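Local coordinates for hypothetical protein PA3696 (Pseudomonas aeruginosa, PDB 1YOX) that is of unknown function but belongs to the AIM24 mitochondrial biogenesis family of the cupin clan, at residues E7-R11 and I22-E28. Numbering follows the deposited sequence.
Sequences ELDYR and IELDPGE
Residues 9-11 and 22-24 run antiparallel as the open end of a beta hairpin, their short axes 4.5 Å apart at closest and 150° between directions. Asp9 and Glu23 form a hydrogen-bonded pair (CA-CA 5.2 Å), Tyr10 and Ile22 a non-hydrogen-bonded pair (CA-CA 4.3 Å). Glu23 N donates to Asp9 O (2.8 Å), but a water 2.7 Å from Glu23 O, which accepts weakly from Asp9 N (3.3 Å), takes the place of the return bond where the strands begin to separate. Beyond Leu24 the chain reverses through a type II turn, Asp25-Glu28, closed by Glu28 N to Asp25 O (2.9 Å), with Gly27 third, where the turn needs positive phi (83°). Glu28 (m, t) folds its carboxylate back; OE1 accepts from Asp25 N at 2.9 Å and lies 2.5 Å from the same water, tying the turn to the frayed strand end. Leu8 (m, t) places CD1 3.9 Å from Ile22 CG2 and CD2 3.8 Å from Leu24 CD1, while Tyr10 CB meets Ile22 CD1 at 4.1 Å. Tyr10 and Ile22 lie on one face of the sheet, Asp9 and Glu23 on the opposite. Strand 9-13 edges its four-stranded sheet within the chain; strand 19-24 continues the pairing to strand 88-92. In the next sheet Leu8 packs on strand 119-123, Tyr10 on strand 156-162 and Ile22 on both, and Phe158 meets the Tyr10 ring edge-to-face.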
# COMPACT_ATOMS: atom_id res chain seq x y z
N GLU C 7 -24.91 1.81 -18.77
CA GLU C 7 -24.01 1.45 -19.93
C GLU C 7 -23.00 0.35 -19.55
O GLU C 7 -22.94 -0.69 -20.20
CB GLU C 7 -23.31 2.70 -20.54
CG GLU C 7 -22.24 2.37 -21.60
CD GLU C 7 -21.99 3.45 -22.69
OE1 GLU C 7 -22.77 4.46 -22.82
OE2 GLU C 7 -20.99 3.26 -23.44
N LEU C 8 -22.23 0.57 -18.48
CA LEU C 8 -21.18 -0.39 -18.08
C LEU C 8 -21.49 -1.22 -16.85
O LEU C 8 -21.86 -0.68 -15.81
CB LEU C 8 -19.83 0.32 -17.87
CG LEU C 8 -19.11 0.86 -19.12
CD1 LEU C 8 -17.74 1.41 -18.73
CD2 LEU C 8 -19.01 -0.18 -20.26
N ASP C 9 -21.32 -2.53 -16.97
CA ASP C 9 -21.25 -3.40 -15.81
C ASP C 9 -19.81 -3.56 -15.34
O ASP C 9 -18.87 -3.43 -16.12
CB ASP C 9 -21.89 -4.77 -16.07
CG ASP C 9 -23.39 -4.66 -16.36
OD1 ASP C 9 -24.20 -4.72 -15.41
OD2 ASP C 9 -23.76 -4.49 -17.54
N TYR C 10 -19.66 -3.86 -14.06
CA TYR C 10 -18.36 -3.94 -13.45
C TYR C 10 -18.50 -4.70 -12.16
O TYR C 10 -19.61 -4.89 -11.67
CB TYR C 10 -17.81 -2.53 -13.17
CG TYR C 10 -18.62 -1.81 -12.14
CD1 TYR C 10 -18.30 -1.92 -10.78
CD2 TYR C 10 -19.73 -1.04 -12.50
CE1 TYR C 10 -19.06 -1.28 -9.83
CE2 TYR C 10 -20.49 -0.39 -11.52
CZ TYR C 10 -20.15 -0.52 -10.21
OH TYR C 10 -20.88 0.13 -9.26
N ARG C 11 -17.37 -5.14 -11.63
CA ARG C 11 -17.26 -5.55 -10.25
C ARG C 11 -15.93 -5.01 -9.72
O ARG C 11 -14.94 -4.97 -10.43
CB ARG C 11 -17.34 -7.07 -10.11
CG ARG C 11 -16.47 -7.83 -11.10
CD ARG C 11 -16.66 -9.33 -11.00
NE ARG C 11 -15.59 -10.04 -11.72
CZ ARG C 11 -14.78 -10.95 -11.18
NH1 ARG C 11 -14.88 -11.29 -9.89
NH2 ARG C 11 -13.85 -11.51 -11.94
N ILE C 22 -14.10 -4.18 -15.52
CA ILE C 22 -15.16 -3.67 -16.36
C ILE C 22 -15.59 -4.76 -17.32
O ILE C 22 -14.77 -5.35 -18.02
CB ILE C 22 -14.67 -2.46 -17.19
CG1 ILE C 22 -14.04 -1.36 -16.29
CG2 ILE C 22 -15.82 -1.94 -18.11
CD1 ILE C 22 -15.02 -0.60 -15.39
N GLU C 23 -16.90 -5.02 -17.34
CA GLU C 23 -17.50 -5.98 -18.26
C GLU C 23 -18.03 -5.24 -19.48
O GLU C 23 -18.92 -4.40 -19.36
CB GLU C 23 -18.62 -6.74 -17.55
CG GLU C 23 -19.29 -7.79 -18.41
CD GLU C 23 -20.20 -8.68 -17.61
OE1 GLU C 23 -19.66 -9.57 -16.90
OE2 GLU C 23 -21.44 -8.47 -17.66
N LEU C 24 -17.46 -5.54 -20.64
CA LEU C 24 -17.83 -4.90 -21.91
C LEU C 24 -18.72 -5.81 -22.76
O LEU C 24 -18.30 -6.91 -23.11
CB LEU C 24 -16.54 -4.58 -22.70
CG LEU C 24 -15.82 -3.21 -22.67
CD1 LEU C 24 -16.14 -2.36 -21.46
CD2 LEU C 24 -14.34 -3.31 -22.89
N ASP C 25 -19.95 -5.36 -23.09
CA ASP C 25 -20.74 -6.02 -24.15
C ASP C 25 -20.19 -5.71 -25.55
O ASP C 25 -19.38 -4.76 -25.70
CB ASP C 25 -22.22 -5.67 -24.03
CG ASP C 25 -22.79 -6.07 -22.66
OD1 ASP C 25 -22.43 -7.16 -22.16
OD2 ASP C 25 -23.56 -5.27 -22.08
N PRO C 26 -20.53 -6.53 -26.57
CA PRO C 26 -19.98 -6.26 -27.90
C PRO C 26 -20.25 -4.83 -28.34
O PRO C 26 -21.34 -4.31 -28.13
CB PRO C 26 -20.75 -7.24 -28.78
CG PRO C 26 -21.01 -8.39 -27.89
CD PRO C 26 -21.35 -7.76 -26.57
N GLY C 27 -19.23 -4.18 -28.90
CA GLY C 27 -19.33 -2.78 -29.31
C GLY C 27 -19.12 -1.75 -28.22
O GLY C 27 -18.99 -0.57 -28.54
N GLU C 28 -19.06 -2.16 -26.94
CA GLU C 28 -18.96 -1.21 -25.79
C GLU C 28 -17.53 -0.74 -25.49
O GLU C 28 -16.55 -1.39 -25.85
CB GLU C 28 -19.58 -1.80 -24.51
CG GLU C 28 -21.09 -2.00 -24.54
CD GLU C 28 -21.68 -2.23 -23.15
OE1 GLU C 28 -20.96 -2.77 -22.27
OE2 GLU C 28 -22.85 -1.86 -22.92
O HOH W 1 -21.40 -3.77 -20.05